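Local coordinates for protein processed glycerol phosphate lipoteichoic acid synthase 2 (Bacillus subtilis, PDB 2W8D) that is a sulfatase-family protein of the alkaline phosphatase clan, a mixed alpha/beta fold that holds a bound magnesium ion, at residues N140-Y143 with K144-G147; D245-Y248 with D249-I252; E236-F239 with N240-K244; S333-S337 with K338-E342. All coordinates share one frame; numbering follows the deposited sequence.

Contact 1: residues N140-Y143 with K144-G147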
ATOM      1  N   ASN A 140     -17.470  -4.685  -0.463  1.00 17.14           N
ATOM      2  CA  ASN A 140     -18.280  -5.361  -1.461  1.00 19.42           C
ATOM      3  C   ASN A 140     -18.906  -4.435  -2.516  1.00 19.53           C
ATOM      4  O   ASN A 140     -19.178  -4.873  -3.617  1.00 21.01           O
ATOM      5  CB  ASN A 140     -19.309  -6.332  -0.853  1.00 18.77           C
ATOM      6  CG  ASN A 140     -20.392  -5.646  -0.075  1.00 21.06           C
ATOM      7  OD1 ASN A 140     -20.309  -4.478   0.237  1.00 24.68           O
ATOM      8  ND2 ASN A 140     -21.422  -6.396   0.272  1.00 24.48           N
ATOM      9  N   GLU A 141     -19.119  -3.168  -2.191  1.00 19.93           N
ATOM     10  CA  GLU A 141     -19.636  -2.209  -3.192  1.00 19.86           C
ATOM     11  C   GLU A 141     -18.474  -1.669  -4.058  1.00 18.67           C
ATOM     12  O   GLU A 141     -18.574  -1.680  -5.288  1.00 19.88           O
ATOM     13  CB  GLU A 141     -20.495  -1.083  -2.561  1.00 19.64           C
ATOM     14  CG  GLU A 141     -21.362  -0.420  -3.595  1.00 25.35           C
ATOM     15  CD  GLU A 141     -22.069   0.903  -3.189  1.00 33.28           C
ATOM     16  OE1 GLU A 141     -21.838   1.464  -2.066  1.00 33.24           O
ATOM     17  OE2 GLU A 141     -22.864   1.381  -4.063  1.00 34.69           O
HETATM   18  N   MSE A 142     -17.372  -1.276  -3.431  1.00 16.38           N
HETATM   19  CA  MSE A 142     -16.258  -0.620  -4.116  1.00 16.48           C
HETATM   20  C   MSE A 142     -15.439  -1.521  -5.038  1.00 15.87           C
HETATM   21  O   MSE A 142     -14.938  -1.070  -6.059  1.00 14.08           O
HETATM   22  CB  MSE A 142     -15.307   0.034  -3.088  1.00 16.39           C
HETATM   23  CG  MSE A 142     -13.990   0.600  -3.656  1.00 18.72           C
HETATM   24 SE   MSE A 142     -14.329   2.044  -4.995  1.00 28.32          SE
HETATM   25  CE  MSE A 142     -14.426   3.688  -3.888  1.00 19.79           C
ATOM     26  N   TYR A 143     -15.270  -2.778  -4.648  1.00 15.91           N
ATOM     27  CA  TYR A 143     -14.557  -3.734  -5.455  1.00 16.48           C
ATOM     28  C   TYR A 143     -15.291  -3.980  -6.748  1.00 17.23           C
ATOM     29  O   TYR A 143     -14.672  -4.270  -7.756  1.00 18.06           O
ATOM     30  CB  TYR A 143     -14.397  -5.048  -4.717  1.00 16.29           C
ATOM     31  CG  TYR A 143     -13.351  -5.048  -3.632  1.00 16.43           C
ATOM     32  CD1 TYR A 143     -12.454  -3.992  -3.456  1.00 14.46           C
ATOM     33  CD2 TYR A 143     -13.255  -6.132  -2.783  1.00 16.74           C
ATOM     34  CE1 TYR A 143     -11.511  -4.026  -2.412  1.00 17.08           C
ATOM     35  CE2 TYR A 143     -12.333  -6.183  -1.781  1.00 16.50           C
ATOM     36  CZ  TYR A 143     -11.463  -5.156  -1.593  1.00 18.04           C
ATOM     37  OH  TYR A 143     -10.562  -5.318  -0.567  1.00 18.77           O
ATOM     38  N   LYS A 144     -16.611  -3.850  -6.732  1.00 17.50           N
ATOM     39  CA  LYS A 144     -17.383  -4.103  -7.937  1.00 17.70           C
ATOM     40  C   LYS A 144     -17.090  -2.993  -8.924  1.00 17.91           C
ATOM     41  O   LYS A 144     -16.948  -3.242 -10.132  1.00 18.41           O
ATOM     42  CB  LYS A 144     -18.867  -4.116  -7.628  1.00 17.54           C
ATOM     43  CG  LYS A 144     -19.307  -5.280  -6.813  1.00 17.56           C
ATOM     44  CD  LYS A 144     -20.773  -5.102  -6.548  1.00 18.16           C
ATOM     45  CE  LYS A 144     -21.485  -6.393  -6.553  1.00 20.23           C
ATOM     46  NZ  LYS A 144     -21.694  -6.846  -5.182  1.00 24.23           N
ATOM     47  N   ALA A 145     -16.983  -1.772  -8.407  1.00 17.32           N
ATOM     48  CA  ALA A 145     -16.646  -0.628  -9.239  1.00 17.39           C
ATOM     49  C   ALA A 145     -15.225  -0.803  -9.801  1.00 16.72           C
ATOM     50  O   ALA A 145     -14.913  -0.312 -10.893  1.00 16.23           O
ATOM     51  CB  ALA A 145     -16.752   0.679  -8.418  1.00 16.78           C
ATOM     52  N   GLU A 146     -14.378  -1.503  -9.050  1.00 16.33           N
ATOM     53  CA  GLU A 146     -12.962  -1.661  -9.432  1.00 17.41           C
ATOM     54  C   GLU A 146     -12.714  -2.841 -10.385  1.00 17.79           C
ATOM     55  O   GLU A 146     -11.596  -3.045 -10.863  1.00 18.64           O
ATOM     56  CB  GLU A 146     -12.050  -1.747  -8.187  1.00 17.46           C
ATOM     57  CG  GLU A 146     -11.968  -0.427  -7.400  1.00 17.19           C
ATOM     58  CD  GLU A 146     -11.055  -0.481  -6.150  1.00 22.72           C
ATOM     59  OE1 GLU A 146     -10.857  -1.582  -5.546  1.00 19.41           O
ATOM     60  OE2 GLU A 146     -10.531   0.612  -5.784  1.00 22.87           O
ATOM     61  N   GLY A 147     -13.779  -3.590 -10.656  1.00 17.92           N
ATOM     62  CA  GLY A 147     -13.731  -4.792 -11.443  1.00 17.73           C
ATOM     63  C   GLY A 147     -13.147  -6.028 -10.798  1.00 17.54           C
ATOM     64  O   GLY A 147     -12.722  -6.938 -11.510  1.00 18.19           O
TER
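The amide of E146 is shared by two carbonyls of the preceding turn, lying 3.1 Å from both M142 O and Y143 O in hydrogen bonds that are weak because neither is straight. They belong to the last turn of helix 139-145, which closes in a Schellman motif: G147 takes positive phi, and its N donates to K144 O. This helix is the crossover of a beta-alpha-beta unit between strands 125-130 and 150-152. One step earlier, K144 N gives a long, weak bond to E141 O.

The E146 side chain runs back along the buried face of the helix. Its chi1 of -68° sets CG beside its own backbone N, 3.3 Å from M142 O, and the extended chain then carries the carboxylate to the rim of the Y143 ring. OE1 stands at the ring edge, 3.6 Å from Y143 CD1, with the two planes only 17° apart. The polar ends are held elsewhere: E146 OE2 bonds to N93 ND2, and Y143 OH to E88 of helix 86-93. Selenomethionine M142 bends so that its SE lies 4.1 Å from E146 OE2; its side chain also touches F89 and F104. Toward solvent, K144 lays its aliphatic chain along the N140 carbonyl, with K144 CG 3.2 Å from N140 O.

Contact 2: residues D245-Y248 with D249-I252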
ATOM      1  N   ASP A 245       3.908 -24.644  -4.056  1.00 21.88           N
ATOM      2  CA  ASP A 245       2.954 -24.800  -5.157  1.00 21.80           C
ATOM      3  C   ASP A 245       3.415 -24.224  -6.498  1.00 21.14           C
ATOM      4  O   ASP A 245       2.720 -24.359  -7.497  1.00 20.57           O
ATOM      5  CB  ASP A 245       1.551 -24.324  -4.772  1.00 22.36           C
ATOM      6  CG  ASP A 245       1.491 -22.831  -4.410  1.00 26.03           C
ATOM      7  OD1 ASP A 245       2.104 -21.972  -5.096  1.00 28.70           O
ATOM      8  OD2 ASP A 245       0.799 -22.494  -3.424  1.00 29.66           O
ATOM      9  N   GLY A 246       4.591 -23.602  -6.524  1.00 20.82           N
ATOM     10  CA  GLY A 246       5.168 -23.105  -7.783  1.00 20.59           C
ATOM     11  C   GLY A 246       4.738 -21.700  -8.210  1.00 20.10           C
ATOM     12  O   GLY A 246       5.132 -21.209  -9.272  1.00 20.03           O
ATOM     13  N   LEU A 247       3.940 -21.034  -7.390  1.00 19.92           N
ATOM     14  CA  LEU A 247       3.450 -19.699  -7.757  1.00 19.52           C
ATOM     15  C   LEU A 247       4.474 -18.580  -7.522  1.00 19.18           C
ATOM     16  O   LEU A 247       4.319 -17.479  -8.053  1.00 18.68           O
ATOM     17  CB  LEU A 247       2.107 -19.401  -7.088  1.00 19.40           C
ATOM     18  CG  LEU A 247       0.922 -20.310  -7.478  1.00 19.80           C
ATOM     19  CD1 LEU A 247      -0.323 -20.035  -6.661  1.00 16.77           C
ATOM     20  CD2 LEU A 247       0.606 -20.201  -8.945  1.00 21.09           C
ATOM     21  N   TYR A 248       5.523 -18.875  -6.752  1.00 19.38           N
ATOM     22  CA  TYR A 248       6.538 -17.870  -6.383  1.00 19.97           C
ATOM     23  C   TYR A 248       7.332 -17.372  -7.587  1.00 19.86           C
ATOM     24  O   TYR A 248       7.549 -16.168  -7.737  1.00 19.51           O
ATOM     25  CB  TYR A 248       7.493 -18.432  -5.342  1.00 20.86           C
ATOM     26  CG  TYR A 248       8.489 -17.443  -4.786  1.00 23.33           C
ATOM     27  CD1 TYR A 248       8.116 -16.532  -3.808  1.00 26.63           C
ATOM     28  CD2 TYR A 248       9.827 -17.450  -5.203  1.00 28.22           C
ATOM     29  CE1 TYR A 248       9.036 -15.622  -3.267  1.00 31.60           C
ATOM     30  CE2 TYR A 248      10.768 -16.540  -4.663  1.00 29.58           C
ATOM     31  CZ  TYR A 248      10.359 -15.646  -3.697  1.00 32.27           C
ATOM     32  OH  TYR A 248      11.237 -14.738  -3.155  1.00 38.87           O
ATOM     33  N   ASP A 249       7.738 -18.304  -8.446  1.00 19.39           N
ATOM     34  CA  ASP A 249       8.444 -18.008  -9.691  1.00 19.89           C
ATOM     35  C   ASP A 249       7.497 -17.489 -10.788  1.00 19.51           C
ATOM     36  O   ASP A 249       7.920 -16.951 -11.812  1.00 19.22           O
ATOM     37  CB  ASP A 249       9.189 -19.272 -10.184  1.00 20.31           C
ATOM     38  CG  ASP A 249      10.271 -19.738  -9.214  1.00 21.46           C
ATOM     39  OD1 ASP A 249      11.074 -18.903  -8.736  1.00 22.36           O
ATOM     40  OD2 ASP A 249      10.340 -20.957  -8.944  1.00 23.80           O
ATOM     41  N   LYS A 250       6.204 -17.647 -10.574  1.00 19.95           N
ATOM     42  CA  LYS A 250       5.249 -17.210 -11.577  1.00 20.28           C
ATOM     43  C   LYS A 250       4.637 -15.885 -11.213  1.00 20.42           C
ATOM     44  O   LYS A 250       3.596 -15.520 -11.783  1.00 21.23           O
ATOM     45  CB  LYS A 250       4.147 -18.258 -11.758  1.00 20.13           C
ATOM     46  CG  LYS A 250       4.621 -19.551 -12.433  1.00 20.64           C
ATOM     47  CD  LYS A 250       3.683 -20.708 -12.128  1.00 21.09           C
ATOM     48  CE  LYS A 250       4.384 -22.047 -12.354  1.00 24.46           C
ATOM     49  NZ  LYS A 250       3.503 -23.239 -12.123  1.00 23.39           N
ATOM     50  N   SER A 251       5.244 -15.162 -10.274  1.00 19.90           N
ATOM     51  CA  SER A 251       4.532 -14.033  -9.695  1.00 19.90           C
ATOM     52  C   SER A 251       5.336 -12.790  -9.350  1.00 19.83           C
ATOM     53  O   SER A 251       6.564 -12.821  -9.200  1.00 19.90           O
ATOM     54  CB  SER A 251       3.735 -14.480  -8.466  1.00 19.93           C
ATOM     55  OG  SER A 251       2.802 -15.493  -8.805  1.00 19.28           O
ATOM     56  N   ILE A 252       4.610 -11.684  -9.241  1.00 19.09           N
ATOM     57  CA  ILE A 252       5.144 -10.485  -8.661  1.00 18.39           C
ATOM     58  C   ILE A 252       4.426 -10.351  -7.330  1.00 18.53           C
ATOM     59  O   ILE A 252       3.196 -10.164  -7.274  1.00 18.27           O
ATOM     60  CB  ILE A 252       4.828  -9.252  -9.520  1.00 18.78           C
ATOM     61  CG1 ILE A 252       5.416  -9.389 -10.917  1.00 16.79           C
ATOM     62  CG2 ILE A 252       5.338  -7.959  -8.856  1.00 16.40           C
ATOM     63  CD1 ILE A 252       4.932  -8.265 -11.827  1.00 16.85           C
TER
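A connection of six residues takes the chain from the end of helix 219-244 into strand 251-257 of the central sheet, and within it L247, just before a type I beta turn that runs from Y248 to S251, meets the last residue of that turn. The hydroxyl of S251 donates to the L247 carbonyl, with OG 2.6 Å from L247 O, approaching at 18° from the carbonyl plane. A chi1 of -59° swings OG to the side of its own backbone N and so back toward that oxygen. L247 O also accepts a weak bond from K250 N at 3.2 Å, so this one carbonyl takes two donors.

Before it, D245 forms an Asx turn: its OD1 accepts from L247 N at 3.1 Å, spanning G246, whose positive phi breaks the helix. K250 stretches its extended chain back across this glycine; K250 CD lies 3.2 Å from G246 O, and the methylenes CD and CE both rest against that carbonyl oxygen. On the outer side, the Y248 ring and the D249 carboxylate cross at 72°, with D249 OD1 4.0 Å from Y248 CD2. The ring also stacks on H295 and takes K243 in a cation-pi contact.

S251 OG is also approached weakly by N33 ND2 of strand 33-39. With its proton directed to L247 O, this buried hydroxyl can serve as donor to the turn and acceptor from the neighbouring strand, joining the incoming loop to strand 33-39 where strand 251-257 begins.

Contact 3: residues E236-F239 with N240-K244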
ATOM      1  N   GLU A 236       6.376 -15.248   6.200  1.00 14.03           N
ATOM      2  CA  GLU A 236       7.288 -16.399   6.023  1.00 14.70           C
ATOM      3  C   GLU A 236       6.538 -17.665   5.610  1.00 14.61           C
ATOM      4  O   GLU A 236       6.873 -18.285   4.593  1.00 14.69           O
ATOM      5  CB  GLU A 236       8.129 -16.660   7.296  1.00 15.15           C
ATOM      6  CG  GLU A 236       8.959 -17.976   7.237  1.00 16.95           C
ATOM      7  CD  GLU A 236       9.814 -18.243   8.475  1.00 20.29           C
ATOM      8  OE1 GLU A 236       9.517 -17.738   9.574  1.00 20.67           O
ATOM      9  OE2 GLU A 236      10.794 -19.011   8.352  1.00 24.70           O
ATOM     10  N   GLN A 237       5.507 -18.040   6.369  1.00 14.81           N
ATOM     11  CA  GLN A 237       4.717 -19.238   6.011  1.00 14.76           C
ATOM     12  C   GLN A 237       4.098 -19.064   4.615  1.00 14.57           C
ATOM     13  O   GLN A 237       4.265 -19.916   3.758  1.00 15.92           O
ATOM     14  CB  GLN A 237       3.663 -19.554   7.081  1.00 14.60           C
ATOM     15  CG  GLN A 237       2.548 -20.505   6.652  1.00 14.61           C
ATOM     16  CD  GLN A 237       1.180 -20.081   7.185  1.00 16.31           C
ATOM     17  OE1 GLN A 237       1.029 -19.858   8.383  1.00 18.06           O
ATOM     18  NE2 GLN A 237       0.172 -19.968   6.287  1.00 14.61           N
ATOM     19  N   PHE A 238       3.426 -17.954   4.368  1.00 14.40           N
ATOM     20  CA  PHE A 238       2.875 -17.650   3.034  1.00 14.31           C
ATOM     21  C   PHE A 238       3.897 -17.834   1.897  1.00 14.80           C
ATOM     22  O   PHE A 238       3.602 -18.490   0.882  1.00 14.47           O
ATOM     23  CB  PHE A 238       2.304 -16.235   3.022  1.00 13.73           C
ATOM     24  CG  PHE A 238       1.530 -15.877   1.789  1.00 15.07           C
ATOM     25  CD1 PHE A 238       0.536 -16.735   1.268  1.00 15.09           C
ATOM     26  CD2 PHE A 238       1.720 -14.631   1.191  1.00 15.55           C
ATOM     27  CE1 PHE A 238      -0.230 -16.362   0.132  1.00 16.55           C
ATOM     28  CE2 PHE A 238       0.942 -14.233   0.050  1.00 18.03           C
ATOM     29  CZ  PHE A 238      -0.041 -15.111  -0.478  1.00 15.92           C
ATOM     30  N   PHE A 239       5.088 -17.263   2.065  1.00 15.69           N
ATOM     31  CA  PHE A 239       6.186 -17.448   1.111  1.00 16.88           C
ATOM     32  C   PHE A 239       6.611 -18.907   0.969  1.00 17.83           C
ATOM     33  O   PHE A 239       6.790 -19.372  -0.149  1.00 18.89           O
ATOM     34  CB  PHE A 239       7.406 -16.604   1.512  1.00 17.34           C
ATOM     35  CG  PHE A 239       7.430 -15.219   0.916  1.00 15.99           C
ATOM     36  CD1 PHE A 239       6.357 -14.370   1.042  1.00 17.63           C
ATOM     37  CD2 PHE A 239       8.545 -14.776   0.236  1.00 14.83           C
ATOM     38  CE1 PHE A 239       6.403 -13.095   0.506  1.00 18.75           C
ATOM     39  CE2 PHE A 239       8.583 -13.498  -0.302  1.00 16.24           C
ATOM     40  CZ  PHE A 239       7.549 -12.668  -0.159  1.00 16.19           C
ATOM     41  N   ASN A 240       6.782 -19.637   2.072  1.00 18.74           N
ATOM     42  CA  ASN A 240       7.122 -21.068   1.969  1.00 19.79           C
ATOM     43  C   ASN A 240       6.089 -21.796   1.119  1.00 19.44           C
ATOM     44  O   ASN A 240       6.439 -22.520   0.203  1.00 19.72           O
ATOM     45  CB  ASN A 240       7.224 -21.752   3.339  1.00 20.22           C
ATOM     46  CG  ASN A 240       8.425 -21.292   4.150  1.00 23.94           C
ATOM     47  OD1 ASN A 240       9.517 -21.026   3.621  1.00 26.25           O
ATOM     48  ND2 ASN A 240       8.233 -21.206   5.460  1.00 28.23           N
ATOM     49  N   ASP A 241       4.812 -21.571   1.413  1.00 19.98           N
ATOM     50  CA  ASP A 241       3.715 -22.195   0.647  1.00 19.74           C
ATOM     51  C   ASP A 241       3.642 -21.731  -0.811  1.00 19.42           C
ATOM     52  O   ASP A 241       3.345 -22.525  -1.686  1.00 19.74           O
ATOM     53  CB  ASP A 241       2.368 -22.030   1.356  1.00 19.98           C
ATOM     54  CG  ASP A 241       2.262 -22.860   2.638  1.00 20.01           C
ATOM     55  OD1 ASP A 241       3.090 -23.764   2.858  1.00 21.57           O
ATOM     56  OD2 ASP A 241       1.339 -22.609   3.444  1.00 21.36           O
ATOM     57  N   LEU A 242       3.943 -20.467  -1.089  1.00 19.14           N
ATOM     58  CA  LEU A 242       4.009 -20.025  -2.484  1.00 19.33           C
ATOM     59  C   LEU A 242       5.120 -20.732  -3.297  1.00 19.99           C
ATOM     60  O   LEU A 242       5.073 -20.800  -4.534  1.00 19.01           O
ATOM     61  CB  LEU A 242       4.182 -18.516  -2.559  1.00 19.68           C
ATOM     62  CG  LEU A 242       2.987 -17.625  -2.162  1.00 19.74           C
ATOM     63  CD1 LEU A 242       3.359 -16.174  -2.247  1.00 18.06           C
ATOM     64  CD2 LEU A 242       1.807 -17.908  -3.054  1.00 19.68           C
ATOM     65  N   LYS A 243       6.124 -21.239  -2.585  1.00 20.54           N
ATOM     66  CA  LYS A 243       7.247 -21.916  -3.200  1.00 21.02           C
ATOM     67  C   LYS A 243       6.984 -23.400  -3.362  1.00 20.94           C
ATOM     68  O   LYS A 243       7.459 -23.981  -4.320  1.00 20.98           O
ATOM     69  CB  LYS A 243       8.535 -21.672  -2.415  1.00 21.39           C
ATOM     70  CG  LYS A 243       9.000 -20.205  -2.424  1.00 21.97           C
ATOM     71  CD  LYS A 243      10.092 -19.941  -1.363  1.00 22.57           C
ATOM     72  CE  LYS A 243      10.912 -18.701  -1.700  1.00 23.93           C
ATOM     73  NZ  LYS A 243      11.721 -18.187  -0.519  1.00 26.05           N
ATOM     74  N   LYS A 244       6.218 -24.012  -2.456  1.00 21.44           N
ATOM     75  CA  LYS A 244       5.783 -25.404  -2.663  1.00 22.26           C
ATOM     76  C   LYS A 244       4.936 -25.496  -3.933  1.00 22.20           C
ATOM     77  O   LYS A 244       5.211 -26.328  -4.784  1.00 21.73           O
ATOM     78  CB  LYS A 244       4.943 -25.967  -1.499  1.00 23.07           C
ATOM     79  CG  LYS A 244       5.433 -25.703  -0.084  1.00 25.00           C
ATOM     80  CD  LYS A 244       6.511 -26.694   0.358  1.00 25.78           C
ATOM     81  CE  LYS A 244       7.366 -26.050   1.473  1.00 27.68           C
ATOM     82  NZ  LYS A 244       8.577 -26.881   1.790  1.00 27.28           N
TER
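E236-F239 and N240-K244 are consecutive turns of one alpha-helix, the final part of helix 219-244, joined by regular i to i+4 bonds. N240 N reaches E236 O at 2.9 Å and D241 N reaches Q237 O nearly straight, at 174°, while L242 N to F238 O is more bent. The geometry slackens toward the end: K243 N bonds only weakly to F239 O.

In the buried stripe, L242 CD1 sits over one face of the F238 ring, 4.0 Å from its centroid and 15° off the normal, a CH-pi contact. F238 points CG opposite its own backbone N (chi1 -171°), which brings the ring up beside the following turn. F175 and F193 also pack on this ring, placing the pair between helix 171-183 and the central sheet of the alpha/beta domain; F239 meets F59 edge to face.

The outer stripe is polar. D241 crosses Q237 obliquely, touching its CG through OD2, but that oxygen is salt-bridged to K176. N240 and E236 run side by side in the same direction, and N240 ND2 lies 3.8 Å from the methylene carbon CG of E236.

Contact 4: residues S333-S337 with K338-E342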
ATOM      1  N   SER A 333       3.736   8.158  -9.899  1.00 18.05           N
ATOM      2  CA  SER A 333       4.851   8.143 -10.813  1.00 18.33           C
ATOM      3  C   SER A 333       5.614   6.844 -10.569  1.00 17.56           C
ATOM      4  O   SER A 333       5.944   6.544  -9.448  1.00 17.49           O
ATOM      5  CB  SER A 333       5.713   9.382 -10.540  1.00 18.44           C
ATOM      6  OG  SER A 333       6.980   9.280 -11.165  1.00 21.36           O
ATOM      7  N   ASP A 334       5.807   6.045 -11.614  1.00 17.48           N
ATOM      8  CA  ASP A 334       6.609   4.820 -11.561  1.00 16.42           C
ATOM      9  C   ASP A 334       7.924   5.078 -10.822  1.00 16.51           C
ATOM     10  O   ASP A 334       8.736   5.899 -11.244  1.00 16.39           O
ATOM     11  CB  ASP A 334       6.872   4.334 -12.992  1.00 15.78           C
ATOM     12  CG  ASP A 334       7.829   3.137 -13.074  1.00 15.18           C
ATOM     13  OD1 ASP A 334       8.241   2.551 -12.061  1.00 17.12           O
ATOM     14  OD2 ASP A 334       8.194   2.772 -14.192  1.00 12.83           O
ATOM     15  N   ILE A 335       8.126   4.365  -9.722  1.00 16.75           N
ATOM     16  CA  ILE A 335       9.320   4.546  -8.910  1.00 17.99           C
ATOM     17  C   ILE A 335      10.578   4.165  -9.668  1.00 18.61           C
ATOM     18  O   ILE A 335      11.620   4.777  -9.479  1.00 19.62           O
ATOM     19  CB  ILE A 335       9.224   3.791  -7.541  1.00 17.98           C
ATOM     20  CG1 ILE A 335       7.889   4.093  -6.870  1.00 15.41           C
ATOM     21  CG2 ILE A 335      10.350   4.224  -6.582  1.00 18.64           C
ATOM     22  CD1 ILE A 335       7.527   3.162  -5.705  1.00 13.89           C
ATOM     23  N   LEU A 336      10.486   3.176 -10.560  1.00 19.34           N
ATOM     24  CA  LEU A 336      11.686   2.731 -11.290  1.00 19.27           C
ATOM     25  C   LEU A 336      12.031   3.641 -12.457  1.00 18.97           C
ATOM     26  O   LEU A 336      13.067   3.476 -13.064  1.00 18.96           O
ATOM     27  CB  LEU A 336      11.560   1.264 -11.753  1.00 19.12           C
ATOM     28  CG  LEU A 336      11.292   0.334 -10.565  1.00 18.70           C
ATOM     29  CD1 LEU A 336      11.102  -1.123 -10.999  1.00 17.48           C
ATOM     30  CD2 LEU A 336      12.408   0.492  -9.505  1.00 15.23           C
ATOM     31  N   SER A 337      11.165   4.599 -12.766  1.00 18.66           N
ATOM     32  CA  SER A 337      11.418   5.548 -13.847  1.00 18.86           C
ATOM     33  C   SER A 337      12.558   6.512 -13.530  1.00 19.26           C
ATOM     34  O   SER A 337      12.663   7.008 -12.396  1.00 18.84           O
ATOM     35  CB  SER A 337      10.163   6.358 -14.146  1.00 18.81           C
ATOM     36  OG  SER A 337      10.449   7.403 -15.057  1.00 18.25           O
ATOM     37  N   LYS A 338      13.391   6.801 -14.533  1.00 19.48           N
ATOM     38  CA  LYS A 338      14.463   7.789 -14.366  1.00 20.22           C
ATOM     39  C   LYS A 338      13.933   9.162 -13.923  1.00 20.42           C
ATOM     40  O   LYS A 338      14.547   9.820 -13.085  1.00 20.37           O
ATOM     41  CB  LYS A 338      15.309   7.933 -15.641  1.00 20.15           C
ATOM     42  CG  LYS A 338      16.520   7.000 -15.737  1.00 21.04           C
ATOM     43  CD  LYS A 338      16.140   5.677 -16.422  1.00 23.71           C
ATOM     44  CE  LYS A 338      17.335   4.969 -17.113  1.00 24.64           C
ATOM     45  NZ  LYS A 338      18.130   4.126 -16.173  1.00 24.72           N
ATOM     46  N   GLU A 339      12.797   9.567 -14.490  1.00 20.78           N
ATOM     47  CA  GLU A 339      12.194  10.876 -14.265  1.00 21.34           C
ATOM     48  C   GLU A 339      11.319  10.927 -13.006  1.00 21.79           C
ATOM     49  O   GLU A 339      10.685  11.957 -12.742  1.00 23.10           O
ATOM     50  CB  GLU A 339      11.321  11.274 -15.472  1.00 21.82           C
ATOM     51  CG  GLU A 339      11.802  10.766 -16.892  1.00 22.82           C
ATOM     52  CD  GLU A 339      10.785  11.049 -18.036  1.00 24.34           C
ATOM     53  OE1 GLU A 339      11.132  10.835 -19.227  1.00 25.95           O
ATOM     54  OE2 GLU A 339       9.652  11.502 -17.754  1.00 23.30           O
ATOM     55  N   HIS A 340      11.272   9.836 -12.233  1.00 21.22           N
ATOM     56  CA  HIS A 340      10.360   9.702 -11.073  1.00 20.81           C
ATOM     57  C   HIS A 340      10.418  10.890 -10.110  1.00 20.43           C
ATOM     58  O   HIS A 340      11.499  11.185  -9.597  1.00 19.77           O
ATOM     59  CB  HIS A 340      10.646   8.389 -10.315  1.00 20.40           C
ATOM     60  CG  HIS A 340       9.960   8.283  -8.986  1.00 20.94           C
ATOM     61  ND1 HIS A 340       8.587   8.206  -8.850  1.00 21.81           N
ATOM     62  CD2 HIS A 340      10.462   8.236  -7.729  1.00 19.83           C
ATOM     63  CE1 HIS A 340       8.279   8.114  -7.569  1.00 20.98           C
ATOM     64  NE2 HIS A 340       9.401   8.116  -6.870  1.00 19.11           N
ATOM     65  N   ARG A 341       9.275  11.551  -9.864  1.00 19.87           N
ATOM     66  CA  ARG A 341       9.233  12.705  -8.935  1.00 20.27           C
ATOM     67  C   ARG A 341       9.347  12.265  -7.481  1.00 20.63           C
ATOM     68  O   ARG A 341       8.824  11.230  -7.119  1.00 21.61           O
ATOM     69  CB  ARG A 341       8.014  13.619  -9.174  1.00 19.90           C
ATOM     70  CG  ARG A 341       6.626  13.024  -8.824  1.00 20.67           C
ATOM     71  CD  ARG A 341       6.232  13.253  -7.351  1.00 19.64           C
ATOM     72  NE  ARG A 341       4.957  12.606  -7.036  1.00 18.82           N
ATOM     73  CZ  ARG A 341       4.807  11.319  -6.715  1.00 18.10           C
ATOM     74  NH1 ARG A 341       5.858  10.504  -6.660  1.00 20.98           N
ATOM     75  NH2 ARG A 341       3.594  10.839  -6.475  1.00 15.76           N
ATOM     76  N   GLU A 342      10.038  13.038  -6.647  1.00 20.92           N
ATOM     77  CA  GLU A 342      10.292  12.619  -5.274  1.00 20.08           C
ATOM     78  C   GLU A 342       9.720  13.547  -4.221  1.00 20.30           C
ATOM     79  O   GLU A 342      10.034  13.413  -3.049  1.00 21.31           O
ATOM     80  CB  GLU A 342      11.783  12.448  -5.058  1.00 20.18           C
ATOM     81  CG  GLU A 342      12.324  11.235  -5.796  1.00 21.99           C
ATOM     82  CD  GLU A 342      13.758  10.911  -5.443  1.00 22.31           C
ATOM     83  OE1 GLU A 342      14.651  11.216  -6.265  1.00 23.67           O
ATOM     84  OE2 GLU A 342      13.993  10.362  -4.350  1.00 22.54           O
TER
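H340 and S333 form the tight part of this contact, a buried loop that folds back on itself through two type I turns, D334 to S337 and S337 to H340, between helix 313-320 and strand 344-345. H340 ND1 donates to S333 OG at 3.0 Å, the oxygen lying 19° out of the ring plane. One face of the imidazole is filled by I335, whose CA stands over its centre, 3.8 Å from the centroid in a CH-pi contact. A chi1 of 169° turns the ring away from its own backbone N and back over the first turn, where H340 CG is 3.5 Å from D334 O. S333 CB lies over the R341 guanidinium, 4.0 Å from NH1, and that group is salt-bridged through NH2 to E388 and D312.

H340 N closes the second turn, reaching S337 O at 3.2 Å from well above the carbonyl plane; E339 N reaches S337 OG at the same length, and that hydroxyl also bonds to V20 O. On the solvent side, exposed K338 and E339 add little: E339 CB comes no nearer than 4.0 Å to S337 OG.

S333 OG also bonds to D19 OD2, and H340 NE2 to the carbonyl of Y307. With ND1 donating to a serine and NE2 facing a carbonyl oxygen, both ring nitrogens probably carry protons, consistent with a positively charged imidazole steadied by the nearby S333-D19 pair.

Contacts 2 and 3 are neighbours in both chain and space, their centres about 10 Å apart: Y248 N probably bonds to L242 O at 3.0 Å, and the Y248 ring packs against F239, so the helix 219-244 end and the turn into strand 251-257 form one unit. Contact 1 ends another helix of the same alpha/beta domain, about 26 Å from contact 2 between centres. Contacts 1 and 4 are mostly buried, 2 and 3 only partly. Regular backbone bonding dominates contact 3, weak bonds at a helix end contact 1, and side-chain hydroxyls contacts 2 and 4; contact 4, before the five-stranded antiparallel sheet, combines side-chain hydrogen bonds with salt bridges to E388 and D312.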